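Local coordinates for esterase D (Lactobacillus rhamnosus, PDB 3DKR), which probably hydrolyses carboxylic esters, using the catalytic triad of an alpha/beta hydrolase, at residues Val25-Ala30 with Arg43-Ser48; His29-Ser34 with Leu66-Lys71; Asn39-Ala44 with Glu239-Phe244; Gly103-Met108 with Ala167-Phe172; Lys109-Leu114 with Gln185-Gly190. All blocks are in the same frame, centred on the assembly; numbering follows the deposited sequence.

How the interactions relate
Interactions 1 and 2 share His29 and Ala30. The acetate in interaction 2 is hydrogen-bonded to Tyr31 N, Ser101 N, Leu102 N and His226 NE2. The side chains of Tyr31 and of Ile105, in interaction 4, lie about 7 Å and about 6 Å from that of the predicted nucleophile Ser101. Interactions 2 and 4 meet where His29 O lies 3.1 Å from Gly103 N, a probable hydrogen bond. Interactions 1 and 3 both use helix 39-47, their centres about 6 Å apart, and touch where Leu27 CD1 meets Met41 CG at 3.6 Å. Interactions 4 and 5 follow one another along helix 101-113. Interaction 5 joins interaction 3 through Phe244 CZ, 3.6 Å from Phe188 N.

Interaction 1. Residues Val25-Ala30 with Arg43-Ser48; sequences VVLLHA and RALQRS
Leu45 meets Val25 and Leu27 in the first beta-alpha-beta crossover of this alpha/beta hydrolase, where helix 39-47 lies against strand 23-28 before the chain returns as strand 51-54. The contact is buried and apolar, and one methyl carries it: Leu45 CD1. That atom is 4.0 Å from Val25 CG1 and almost as near to Val25 CG2, at 4.1 Å, so the leucine tip comes up to the valine fork instead of to a single branch. The two side chains cross at about a right angle. With CG turned opposite the carbonyl carbon (chi1 -65°) and the chain extended beyond it, Leu45 reaches straight from the helix to the strand.

Val25 and Leu27 can share one partner because alternate residues of a strand face the same way. Val26 and Leu28, between and after them, look to the other side of the sheet, where they touch helix 74-89. Met245 of helix 234-246 also packs on both Val25 and Leu45, adding a second helix to the same side of the sheet. On the outer side of helix 39-47, Arg43 NH1 donates to Gln46 OE1 at 2.8 Å, in the guanidinium plane and on a lone pair of the amide oxygen, which pairs two polar ends one helical turn apart. The second strand residue at the leucine methyl is Leu27, its CD1 4.2 Å from Leu45 CD1.

Interaction 2. Residues His29-Ser34 with Leu66-Lys71; sequences HAYTGS and LDILTK. With ACT (acetate ion), chain B.
This is a buried, mainly apolar contact beside the predicted catalytic centre, in which Tyr31 and Thr32, on the loop after strand 23-28, meet Ile68 and Leu69 of the short helix 66-71. Ile68 supplies two branches. Its CG2 lies 3.6 Å from Tyr31 CE1, while CD1 reaches the backbone at Thr32 CA, 3.9 Å away. Tyr31 swings out with CG opposite its backbone N (chi1 -175°), which carries the ring to the helix and brings OH to 3.7 Å from Leu69 CD2.

The loop is shaped by a type II turn from Ala30 to Gly33, with Gly33 N bonded to Ala30 O at 2.8 Å. Thr32 takes the third position with a positive phi of 69°, and its OG1 bonds to Tyr31 O. The turn also faces the predicted active site: Tyr31 N donates to O of an acetate, probably from the crystallisation liquor, at 2.8 Å and 165°. Ser101 N, Leu102 N and His226 NE2 also hold the acetate, consistent with an oxyanion hole formed by Tyr31 and Leu102 amides.

Helix 155-178 adds Gln165, which bonds to Tyr31 OH and to Ile68 O, while helix 134-149 brings Phe138 and Tyr141 against Thr32, Ile68 and Leu69.

Interaction 3. Residues Asn39-Ala44 with Glu239-Phe244; sequences NFMARA and EDVIAF
Met41 overlaps Val241 methyl to methyl, CE lying 4.1 Å from Val241 CG2, where helices 39-47 and 234-246 sit side by side against one face of the central sheet of the alpha/beta hydrolase fold. The backbones stand well apart, Met41 CA being 9.3 Å from Val241 CA, and the gap is spanned mainly by the long Met41 side chain. Met41 does this with CG opposite its backbone N (chi1 171°) and bends at both following torsions (63° and 68°), folding the thioether round to present its terminal methyl. Val241 meets it with CG2, and the two side chains approach at a slant. Phe123, from a loop, packs on both residues.

At Ala44 the backbones are slightly nearer, its CA 8.7 Å from Glu239 CA, consistent with its small side chain, and Ile242 points toward it. The van der Waals packing continues to strand 23-28, where Leu27 touches Met41. Ser48, just past the helix, packs on the tip of Ile242. That tip, Ile242 CD1, lies 4.1 Å from Ala44 O, a carbonyl that also accepts from Ser48 N, the first residue past the end of the helix.

Interaction 4. Residues Gly103-Met108 with Ala167-Phe172; sequences GGIFAM and AAIDQF
Phe106 turns its edge toward the face of Phe172, an offset edge-to-face pair linking helix 101-113, which carries the predicted nucleophile Ser101 of the alpha/beta hydrolase at its first residue, to the long helix 155-178. The ring centroids are 5.3 Å apart and the planes meet at 69°, short of perpendicular. The touching edge is the CD1-CE1 side of Phe106: CE1 comes to 3.5 Å from Phe172 CE2, and CD1 to 3.7 Å from the same atom. Phe172 CZ in turn lies near the plane of the Phe106 ring, at its rim. The overlap is thus displaced toward one side of Phe172 and not centred over it.

Ile105 takes hold of Phe172 differently. Its CG2 methyl sits at the ring edge, near the plane, 3.7 Å from Phe172 CD2, so two consecutive residues of one helix contact the same ring from distinct directions. With CG opposite its backbone N (chi1 -171°), Phe172 reaches toward helix 101-113 and meets both residues there.

The two segments run nearly alongside each other, at 25° between their directions, but their axes come no closer than 11.2 Å. The contacts across this separation are made by the side chains of Ile105, Phe106, Ile169 and Phe172. Trp78 of helix 74-89 meets both phenylalanines, bringing a third helix to the aromatic cluster, whereas Pro126 and Ala173 pack around Ile105. One turn earlier on helix 155-178, Ile169 extends the apolar row toward the active-site end. It crosses Ile105 at about a right angle, with Ile169 CG2 3.9 Å from Ile105 CD1.

Interaction 5. Residues Lys109-Leu114 with Gln185-Gly190; sequences KALETL and QPTFIG
Leu111 and Gln185 meet where the C-terminal turn of helix 101-113 overlies the residues leading into strand 187-192, a helix-on-sheet contact of the alpha/beta hydrolase fold. The glutamine CG stands opposite the carbonyl carbon, but the next torsion, chi2 95°, departs from the usual staggered values and bends the chain, laying the amide beside Leu111. Leu111 itself is extended, and its two methyls divide the work: CD2 packs 3.8 Å from Gln185 CD, while CD1 points to Thr187 OG1 at 4.0 Å.

The polar bond across the contact runs from Gln185 NE2 to Leu111 O. It is long, 3.3 Å, and bent, with an N-H...O angle of 144°, although the donor lies in the carbonyl plane on a lone pair. Gln185 NE2 has a second, weak bond to Ile117 O. Thr187 turns OG1 opposite its own carbonyl carbon (chi1 -55°), from where it donates to Gln185 O at 3.2 Å, approaching from above the carbonyl plane.

A cost accompanies the bent amide: Gln185 OE1 lies 3.2 Å from Leu111 O, two acceptors that cannot bond to each other. The close OE1 probably weakens the gain from the long, bent NE2 bond, and the Leu111 methyls packed on Gln185 and Thr187 add apolar contact.

Interaction 1. Residues Val25-Ala30 with Arg43-Ser48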
# COMPACT_ATOMS: atom_id res chain seq x y z
N VAL A 25 -4.49 -1.55 13.07
CA VAL A 25 -4.48 -1.30 11.63
C VAL A 25 -3.11 -1.63 11.06
O VAL A 25 -2.10 -1.15 11.58
CB VAL A 25 -4.80 0.18 11.32
CG1 VAL A 25 -4.92 0.38 9.81
CG2 VAL A 25 -6.09 0.59 12.00
N VAL A 26 -3.09 -2.42 9.99
CA VAL A 26 -1.87 -2.70 9.24
C VAL A 26 -1.83 -1.76 8.04
O VAL A 26 -2.81 -1.67 7.28
CB VAL A 26 -1.81 -4.16 8.76
CG1 VAL A 26 -0.61 -4.38 7.87
CG2 VAL A 26 -1.80 -5.13 9.96
N LEU A 27 -0.71 -1.05 7.87
CA LEU A 27 -0.53 -0.12 6.75
C LEU A 27 0.64 -0.59 5.89
O LEU A 27 1.75 -0.74 6.41
CB LEU A 27 -0.25 1.31 7.24
CG LEU A 27 -1.36 1.94 8.08
CD1 LEU A 27 -0.95 3.32 8.61
CD2 LEU A 27 -2.68 2.07 7.33
N LEU A 28 0.36 -0.86 4.62
CA LEU A 28 1.32 -1.47 3.69
C LEU A 28 1.78 -0.45 2.64
O LEU A 28 0.97 0.13 1.92
CB LEU A 28 0.71 -2.70 3.03
CG LEU A 28 0.24 -3.76 4.03
CD1 LEU A 28 -0.44 -4.93 3.31
CD2 LEU A 28 1.42 -4.30 4.88
N HIS A 29 3.09 -0.22 2.57
CA HIS A 29 3.61 0.95 1.87
C HIS A 29 3.72 0.81 0.34
O HIS A 29 3.28 -0.19 -0.24
CB HIS A 29 4.93 1.43 2.52
CG HIS A 29 6.11 0.51 2.37
ND1 HIS A 29 6.82 0.40 1.18
CD2 HIS A 29 6.78 -0.23 3.28
CE1 HIS A 29 7.85 -0.40 1.38
NE2 HIS A 29 7.85 -0.81 2.64
N ALA A 30 4.29 1.84 -0.29
CA ALA A 30 4.41 1.93 -1.75
C ALA A 30 5.66 1.27 -2.31
O ALA A 30 6.66 1.11 -1.61
CB ALA A 30 4.39 3.39 -2.16
N ARG A 43 0.00 8.28 12.61
CA ARG A 43 -0.16 9.20 13.72
C ARG A 43 -1.60 9.68 13.86
O ARG A 43 -2.11 9.79 14.98
CB ARG A 43 0.80 10.39 13.57
CG ARG A 43 2.23 10.01 13.81
CD ARG A 43 2.49 9.68 15.28
NE ARG A 43 3.88 9.89 15.62
CZ ARG A 43 4.41 9.73 16.83
NH1 ARG A 43 3.68 9.29 17.86
NH2 ARG A 43 5.70 10.00 17.01
N ALA A 44 -2.29 9.94 12.74
CA ALA A 44 -3.71 10.28 12.79
C ALA A 44 -4.50 9.15 13.44
O ALA A 44 -5.36 9.36 14.29
CB ALA A 44 -4.24 10.58 11.40
N LEU A 45 -4.18 7.92 13.07
CA LEU A 45 -4.87 6.77 13.66
C LEU A 45 -4.56 6.67 15.14
O LEU A 45 -5.46 6.42 15.95
CB LEU A 45 -4.51 5.49 12.93
CG LEU A 45 -4.97 5.45 11.48
CD1 LEU A 45 -4.45 4.19 10.80
CD2 LEU A 45 -6.50 5.45 11.40
N GLN A 46 -3.31 6.91 15.51
CA GLN A 46 -2.92 6.90 16.91
C GLN A 46 -3.71 7.95 17.72
O GLN A 46 -4.15 7.65 18.85
CB GLN A 46 -1.43 7.17 17.05
CG GLN A 46 -0.92 7.05 18.48
CD GLN A 46 0.55 7.36 18.59
OE1 GLN A 46 1.01 8.37 18.06
NE2 GLN A 46 1.29 6.51 19.30
N ARG A 47 -3.88 9.14 17.17
CA ARG A 47 -4.62 10.20 17.88
C ARG A 47 -6.07 9.79 18.12
O ARG A 47 -6.71 10.28 19.06
CB ARG A 47 -4.58 11.55 17.16
CG ARG A 47 -3.19 12.13 17.01
CD ARG A 47 -3.27 13.60 16.61
NE ARG A 47 -3.86 13.81 15.28
CZ ARG A 47 -3.19 13.68 14.14
NH1 ARG A 47 -1.90 13.33 14.13
NH2 ARG A 47 -3.82 13.90 12.99
N SER A 48 -6.60 8.91 17.27
CA SER A 48 -7.98 8.42 17.46
C SER A 48 -8.03 7.09 18.21
O SER A 48 -9.09 6.44 18.29
CB SER A 48 -8.71 8.31 16.11
OG SER A 48 -9.13 9.59 15.63

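Interaction 2. Residues His29-Ser34 with Leu66-Lys71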
# COMPACT_ATOMS: atom_id res chain seq x y z
N HIS A 29 3.09 -0.22 2.57
CA HIS A 29 3.61 0.95 1.87
C HIS A 29 3.72 0.81 0.34
O HIS A 29 3.28 -0.19 -0.24
CB HIS A 29 4.93 1.43 2.52
CG HIS A 29 6.11 0.51 2.37
ND1 HIS A 29 6.82 0.40 1.18
CD2 HIS A 29 6.78 -0.23 3.28
CE1 HIS A 29 7.85 -0.40 1.38
NE2 HIS A 29 7.85 -0.81 2.64
N ALA A 30 4.29 1.84 -0.29
CA ALA A 30 4.41 1.93 -1.75
C ALA A 30 5.66 1.27 -2.31
O ALA A 30 6.66 1.11 -1.61
CB ALA A 30 4.39 3.39 -2.16
N TYR A 31 5.60 0.93 -3.59
CA TYR A 31 6.78 0.48 -4.32
C TYR A 31 7.77 1.66 -4.39
O TYR A 31 7.40 2.77 -4.75
CB TYR A 31 6.37 0.07 -5.71
CG TYR A 31 7.45 -0.55 -6.58
CD1 TYR A 31 8.17 -1.64 -6.15
CD2 TYR A 31 7.66 -0.08 -7.86
CE1 TYR A 31 9.14 -2.22 -6.96
CE2 TYR A 31 8.61 -0.65 -8.69
CZ TYR A 31 9.34 -1.73 -8.24
OH TYR A 31 10.28 -2.32 -9.07
N THR A 32 9.03 1.36 -4.05
CA THR A 32 10.11 2.34 -3.80
C THR A 32 9.89 3.17 -2.53
O THR A 32 10.75 3.99 -2.17
CB THR A 32 10.40 3.29 -4.99
OG1 THR A 32 9.41 4.34 -5.08
CG2 THR A 32 10.49 2.53 -6.30
N GLY A 33 8.77 2.95 -1.84
CA GLY A 33 8.49 3.68 -0.61
C GLY A 33 9.09 3.01 0.60
O GLY A 33 10.09 2.28 0.52
N SER A 34 8.43 3.21 1.74
CA SER A 34 8.93 2.72 3.02
C SER A 34 7.89 3.05 4.07
O SER A 34 6.85 3.68 3.74
CB SER A 34 10.25 3.40 3.39
OG SER A 34 10.02 4.70 3.92
N LEU A 66 18.98 -0.62 -6.10
CA LEU A 66 18.98 -1.95 -6.70
C LEU A 66 18.50 -3.03 -5.74
O LEU A 66 18.03 -4.08 -6.20
CB LEU A 66 20.36 -2.30 -7.25
CG LEU A 66 20.75 -1.47 -8.47
CD1 LEU A 66 22.22 -1.71 -8.84
CD2 LEU A 66 19.84 -1.75 -9.66
N ASP A 67 18.61 -2.80 -4.43
CA ASP A 67 18.12 -3.77 -3.44
C ASP A 67 16.63 -4.06 -3.61
O ASP A 67 16.19 -5.19 -3.35
CB ASP A 67 18.35 -3.27 -2.02
CG ASP A 67 19.81 -3.32 -1.60
OD1 ASP A 67 20.65 -3.95 -2.30
OD2 ASP A 67 20.11 -2.73 -0.54
N ILE A 68 15.88 -3.06 -4.06
CA ILE A 68 14.43 -3.25 -4.31
C ILE A 68 14.26 -4.32 -5.36
O ILE A 68 13.39 -5.21 -5.25
CB ILE A 68 13.75 -1.94 -4.78
CG1 ILE A 68 13.77 -0.90 -3.65
CG2 ILE A 68 12.32 -2.22 -5.26
CD1 ILE A 68 13.51 0.53 -4.09
N LEU A 69 15.11 -4.24 -6.38
CA LEU A 69 15.01 -5.10 -7.55
C LEU A 69 15.64 -6.46 -7.35
O LEU A 69 15.22 -7.42 -8.00
CB LEU A 69 15.71 -4.42 -8.74
CG LEU A 69 15.11 -3.08 -9.17
CD1 LEU A 69 16.03 -2.32 -10.11
CD2 LEU A 69 13.76 -3.31 -9.86
N THR A 70 16.65 -6.56 -6.49
CA THR A 70 17.38 -7.83 -6.32
C THR A 70 17.10 -8.58 -5.02
O THR A 70 17.37 -9.79 -4.94
CB THR A 70 18.91 -7.62 -6.41
OG1 THR A 70 19.36 -6.90 -5.26
CG2 THR A 70 19.28 -6.88 -7.69
N LYS A 71 16.58 -7.89 -4.01
CA LYS A 71 16.33 -8.50 -2.70
C LYS A 71 14.85 -8.51 -2.29
O LYS A 71 14.51 -9.02 -1.23
CB LYS A 71 17.17 -7.82 -1.61
CG LYS A 71 18.67 -7.90 -1.88
CD LYS A 71 19.48 -7.44 -0.70
CE LYS A 71 20.96 -7.33 -1.06
NZ LYS A 71 21.44 -8.49 -1.87
C ACT B . 2.84 2.65 -4.94
O ACT B . 3.06 1.44 -4.62
OXT ACT B . 1.88 3.26 -4.40
CH3 ACT B . 3.71 3.36 -5.94

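Interaction 3. Residues Asn39-Ala44 with Glu239-Phe244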
# COMPACT_ATOMS: atom_id res chain seq x y z
N ASN A 39 3.71 7.68 7.86
CA ASN A 39 3.90 8.41 9.13
C ASN A 39 2.68 9.25 9.52
O ASN A 39 2.20 9.16 10.65
CB ASN A 39 5.12 9.34 9.07
CG ASN A 39 6.42 8.60 8.97
OD1 ASN A 39 6.49 7.38 9.16
ND2 ASN A 39 7.51 9.35 8.67
N PHE A 40 2.19 10.06 8.60
CA PHE A 40 1.06 10.94 8.93
C PHE A 40 -0.19 10.11 9.26
O PHE A 40 -0.89 10.39 10.23
CB PHE A 40 0.70 11.90 7.81
CG PHE A 40 1.82 12.84 7.39
CD1 PHE A 40 2.95 13.07 8.18
CD2 PHE A 40 1.70 13.52 6.19
CE1 PHE A 40 3.95 13.95 7.73
CE2 PHE A 40 2.67 14.39 5.75
CZ PHE A 40 3.79 14.62 6.52
N MET A 41 -0.47 9.11 8.43
CA MET A 41 -1.67 8.28 8.60
C MET A 41 -1.62 7.56 9.94
O MET A 41 -2.58 7.57 10.74
CB MET A 41 -1.81 7.29 7.43
CG MET A 41 -2.91 6.21 7.59
SD MET A 41 -4.58 6.91 7.69
CE MET A 41 -4.77 7.56 6.03
N ALA A 42 -0.47 6.92 10.18
CA ALA A 42 -0.26 6.17 11.41
C ALA A 42 -0.51 7.05 12.65
O ALA A 42 -1.16 6.65 13.62
CB ALA A 42 1.13 5.56 11.42
N ARG A 43 0.00 8.28 12.61
CA ARG A 43 -0.16 9.20 13.72
C ARG A 43 -1.60 9.68 13.86
O ARG A 43 -2.11 9.79 14.98
CB ARG A 43 0.80 10.39 13.57
CG ARG A 43 2.23 10.01 13.81
CD ARG A 43 2.49 9.68 15.28
NE ARG A 43 3.88 9.89 15.62
CZ ARG A 43 4.41 9.73 16.83
NH1 ARG A 43 3.68 9.29 17.86
NH2 ARG A 43 5.70 10.00 17.01
N ALA A 44 -2.29 9.94 12.74
CA ALA A 44 -3.71 10.28 12.79
C ALA A 44 -4.50 9.15 13.44
O ALA A 44 -5.36 9.36 14.29
CB ALA A 44 -4.24 10.58 11.40
N GLU A 239 -9.50 11.43 7.68
CA GLU A 239 -10.89 11.53 8.12
C GLU A 239 -11.78 10.45 7.49
O GLU A 239 -12.59 9.82 8.18
CB GLU A 239 -11.44 12.92 7.83
CG GLU A 239 -10.69 14.03 8.57
N ASP A 240 -11.61 10.21 6.19
CA ASP A 240 -12.42 9.22 5.48
C ASP A 240 -12.16 7.80 6.00
O ASP A 240 -13.08 7.01 6.19
CB ASP A 240 -12.16 9.29 3.98
CG ASP A 240 -12.62 10.60 3.35
OD1 ASP A 240 -13.52 11.28 3.94
OD2 ASP A 240 -12.11 10.95 2.26
N VAL A 241 -10.88 7.48 6.21
CA VAL A 241 -10.50 6.15 6.70
C VAL A 241 -11.03 5.90 8.12
O VAL A 241 -11.54 4.82 8.45
CB VAL A 241 -8.95 5.98 6.67
CG1 VAL A 241 -8.51 4.72 7.45
CG2 VAL A 241 -8.45 5.97 5.20
N ILE A 242 -10.91 6.92 8.96
CA ILE A 242 -11.40 6.81 10.32
C ILE A 242 -12.92 6.66 10.32
O ILE A 242 -13.44 5.81 11.03
CB ILE A 242 -10.90 8.00 11.16
CG1 ILE A 242 -9.38 7.87 11.35
CG2 ILE A 242 -11.59 8.03 12.52
CD1 ILE A 242 -8.71 9.08 11.98
N ALA A 243 -13.61 7.43 9.49
CA ALA A 243 -15.07 7.26 9.36
C ALA A 243 -15.45 5.84 8.93
O ALA A 243 -16.41 5.23 9.45
CB ALA A 243 -15.63 8.26 8.38
N PHE A 244 -14.69 5.29 7.99
CA PHE A 244 -14.89 3.94 7.49
C PHE A 244 -14.78 2.90 8.60
O PHE A 244 -15.62 2.00 8.73
CB PHE A 244 -13.88 3.68 6.36
CG PHE A 244 -13.84 2.27 5.86
CD1 PHE A 244 -14.77 1.80 4.93
CD2 PHE A 244 -12.83 1.40 6.27
CE1 PHE A 244 -14.71 0.51 4.45
CE2 PHE A 244 -12.78 0.10 5.80
CZ PHE A 244 -13.70 -0.34 4.89

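Interaction 4. Residues Gly103-Met108 with Ala167-Phe172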
# COMPACT_ATOMS: atom_id res chain seq x y z
N GLY A 103 1.28 -1.98 -1.69
CA GLY A 103 0.72 -2.50 -0.44
C GLY A 103 -0.74 -2.88 -0.59
O GLY A 103 -1.20 -3.84 0.03
N GLY A 104 -1.47 -2.13 -1.41
CA GLY A 104 -2.90 -2.37 -1.64
C GLY A 104 -3.22 -3.66 -2.37
O GLY A 104 -4.29 -4.24 -2.17
N ILE A 105 -2.31 -4.13 -3.21
CA ILE A 105 -2.46 -5.44 -3.85
C ILE A 105 -2.51 -6.47 -2.73
O ILE A 105 -3.38 -7.34 -2.73
CB ILE A 105 -1.28 -5.76 -4.80
CG1 ILE A 105 -1.31 -4.82 -6.01
CG2 ILE A 105 -1.32 -7.24 -5.29
CD1 ILE A 105 0.04 -4.79 -6.75
N PHE A 106 -1.59 -6.37 -1.78
CA PHE A 106 -1.52 -7.33 -0.69
C PHE A 106 -2.67 -7.15 0.31
O PHE A 106 -3.17 -8.13 0.85
CB PHE A 106 -0.16 -7.26 0.01
CG PHE A 106 0.99 -7.40 -0.96
CD1 PHE A 106 1.05 -8.48 -1.81
CD2 PHE A 106 1.97 -6.42 -1.05
CE1 PHE A 106 2.10 -8.61 -2.73
CE2 PHE A 106 3.02 -6.55 -1.94
CZ PHE A 106 3.07 -7.63 -2.79
N ALA A 107 -3.12 -5.91 0.52
CA ALA A 107 -4.30 -5.67 1.37
C ALA A 107 -5.51 -6.38 0.81
O ALA A 107 -6.27 -7.02 1.54
CB ALA A 107 -4.60 -4.18 1.50
N MET A 108 -5.69 -6.30 -0.50
CA MET A 108 -6.84 -6.95 -1.14
C MET A 108 -6.68 -8.46 -1.08
O MET A 108 -7.66 -9.17 -0.82
CB MET A 108 -7.05 -6.44 -2.56
CG MET A 108 -7.45 -4.96 -2.64
SD MET A 108 -8.83 -4.45 -1.57
CE MET A 108 -10.06 -5.69 -1.99
N ALA A 167 6.87 -6.65 -14.27
CA ALA A 167 6.11 -7.79 -14.83
C ALA A 167 5.67 -8.72 -13.71
O ALA A 167 4.55 -9.20 -13.71
CB ALA A 167 6.97 -8.55 -15.84
N ALA A 168 6.56 -8.98 -12.74
CA ALA A 168 6.24 -9.87 -11.63
C ALA A 168 5.11 -9.30 -10.78
O ALA A 168 4.21 -10.03 -10.35
CB ALA A 168 7.47 -10.09 -10.77
N ILE A 169 5.18 -8.00 -10.53
CA ILE A 169 4.12 -7.31 -9.79
C ILE A 169 2.79 -7.37 -10.53
O ILE A 169 1.75 -7.75 -9.97
CB ILE A 169 4.49 -5.85 -9.48
CG1 ILE A 169 5.72 -5.80 -8.58
CG2 ILE A 169 3.32 -5.14 -8.80
CD1 ILE A 169 6.37 -4.41 -8.52
N ASP A 170 2.83 -7.00 -11.82
CA ASP A 170 1.65 -7.08 -12.69
C ASP A 170 1.01 -8.49 -12.57
O ASP A 170 -0.19 -8.64 -12.34
CB ASP A 170 2.05 -6.88 -14.16
CG ASP A 170 2.38 -5.42 -14.53
OD1 ASP A 170 2.03 -4.48 -13.80
OD2 ASP A 170 2.99 -5.25 -15.63
N GLN A 171 1.84 -9.51 -12.71
CA GLN A 171 1.37 -10.89 -12.73
C GLN A 171 0.68 -11.25 -11.41
O GLN A 171 -0.44 -11.77 -11.37
CB GLN A 171 2.55 -11.83 -13.02
CG GLN A 171 2.22 -13.31 -12.91
CD GLN A 171 3.36 -14.20 -13.41
OE1 GLN A 171 4.35 -13.72 -13.98
NE2 GLN A 171 3.23 -15.50 -13.19
N PHE A 172 1.34 -10.94 -10.30
CA PHE A 172 0.79 -11.22 -8.97
C PHE A 172 -0.53 -10.49 -8.80
O PHE A 172 -1.51 -11.03 -8.27
CB PHE A 172 1.79 -10.75 -7.92
CG PHE A 172 1.44 -11.18 -6.52
CD1 PHE A 172 2.03 -12.29 -5.93
CD2 PHE A 172 0.50 -10.48 -5.79
CE1 PHE A 172 1.68 -12.68 -4.65
CE2 PHE A 172 0.17 -10.87 -4.50
CZ PHE A 172 0.75 -11.96 -3.94

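Interaction 5. Residues Lys109-Leu114 with Gln185-Gly190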
# COMPACT_ATOMS: atom_id res chain seq x y z
N LYS A 109 -5.47 -8.98 -1.30
CA LYS A 109 -5.27 -10.43 -1.24
C LYS A 109 -5.51 -10.93 0.19
O LYS A 109 -6.02 -12.04 0.39
CB LYS A 109 -3.90 -10.85 -1.76
CG LYS A 109 -3.80 -12.33 -2.07
CD LYS A 109 -2.43 -12.70 -2.60
CE LYS A 109 -2.35 -14.17 -2.98
NZ LYS A 109 -3.03 -14.49 -4.28
N ALA A 110 -5.16 -10.11 1.18
CA ALA A 110 -5.46 -10.40 2.58
C ALA A 110 -6.97 -10.53 2.81
O ALA A 110 -7.43 -11.51 3.41
CB ALA A 110 -4.86 -9.33 3.48
N LEU A 111 -7.74 -9.56 2.33
CA LEU A 111 -9.20 -9.63 2.47
C LEU A 111 -9.76 -10.90 1.81
O LEU A 111 -10.68 -11.55 2.34
CB LEU A 111 -9.88 -8.38 1.91
CG LEU A 111 -9.58 -7.08 2.65
CD1 LEU A 111 -10.25 -5.90 1.96
CD2 LEU A 111 -9.99 -7.16 4.11
N GLU A 112 -9.20 -11.25 0.66
CA GLU A 112 -9.64 -12.43 -0.09
C GLU A 112 -9.31 -13.76 0.59
O GLU A 112 -10.08 -14.73 0.46
CB GLU A 112 -8.97 -12.45 -1.47
CG GLU A 112 -9.37 -11.33 -2.42
CD GLU A 112 -8.47 -11.21 -3.66
OE1 GLU A 112 -7.41 -11.89 -3.74
OE2 GLU A 112 -8.85 -10.42 -4.57
N THR A 113 -8.14 -13.86 1.22
CA THR A 113 -7.58 -15.18 1.56
C THR A 113 -7.16 -15.43 3.01
O THR A 113 -6.89 -16.58 3.37
CB THR A 113 -6.36 -15.52 0.66
OG1 THR A 113 -5.26 -14.69 1.01
CG2 THR A 113 -6.70 -15.34 -0.82
N LEU A 114 -7.03 -14.36 3.81
CA LEU A 114 -6.54 -14.51 5.19
C LEU A 114 -7.68 -14.37 6.17
O LEU A 114 -8.63 -13.60 5.92
CB LEU A 114 -5.46 -13.47 5.48
CG LEU A 114 -4.18 -13.59 4.67
CD1 LEU A 114 -3.18 -12.48 5.01
CD2 LEU A 114 -3.51 -14.96 4.84
N GLN A 185 -15.72 -8.57 3.01
CA GLN A 185 -15.61 -7.49 3.97
C GLN A 185 -15.92 -6.14 3.35
O GLN A 185 -15.73 -5.95 2.14
CB GLN A 185 -14.18 -7.39 4.53
CG GLN A 185 -13.69 -8.61 5.28
CD GLN A 185 -12.90 -9.57 4.42
OE1 GLN A 185 -13.09 -9.63 3.20
NE2 GLN A 185 -11.99 -10.32 5.05
N PRO A 186 -16.35 -5.18 4.19
CA PRO A 186 -16.35 -3.80 3.76
C PRO A 186 -14.97 -3.41 3.20
O PRO A 186 -13.95 -3.77 3.79
CB PRO A 186 -16.63 -3.03 5.06
CG PRO A 186 -17.36 -4.01 5.91
CD PRO A 186 -16.82 -5.33 5.58
N THR A 187 -14.98 -2.72 2.06
CA THR A 187 -13.73 -2.31 1.39
C THR A 187 -13.70 -0.81 1.15
O THR A 187 -14.67 -0.22 0.65
CB THR A 187 -13.58 -3.05 0.07
OG1 THR A 187 -13.64 -4.46 0.30
CG2 THR A 187 -12.25 -2.69 -0.62
N PHE A 188 -12.57 -0.21 1.48
CA PHE A 188 -12.29 1.21 1.29
C PHE A 188 -11.46 1.38 0.03
O PHE A 188 -10.49 0.66 -0.18
CB PHE A 188 -11.51 1.76 2.49
CG PHE A 188 -11.23 3.22 2.42
CD1 PHE A 188 -12.12 4.14 2.96
CD2 PHE A 188 -10.11 3.70 1.76
CE1 PHE A 188 -11.88 5.52 2.88
CE2 PHE A 188 -9.86 5.06 1.69
CZ PHE A 188 -10.76 5.97 2.23
N ILE A 189 -11.84 2.36 -0.79
CA ILE A 189 -11.06 2.71 -1.98
C ILE A 189 -10.82 4.20 -2.04
O ILE A 189 -11.78 4.98 -2.11
CB ILE A 189 -11.74 2.27 -3.29
CG1 ILE A 189 -11.99 0.77 -3.29
CG2 ILE A 189 -10.88 2.71 -4.49
CD1 ILE A 189 -12.78 0.22 -4.51
N GLY A 190 -9.56 4.61 -1.96
CA GLY A 190 -9.17 5.98 -2.16
C GLY A 190 -8.23 6.10 -3.35
O GLY A 190 -7.37 5.24 -3.54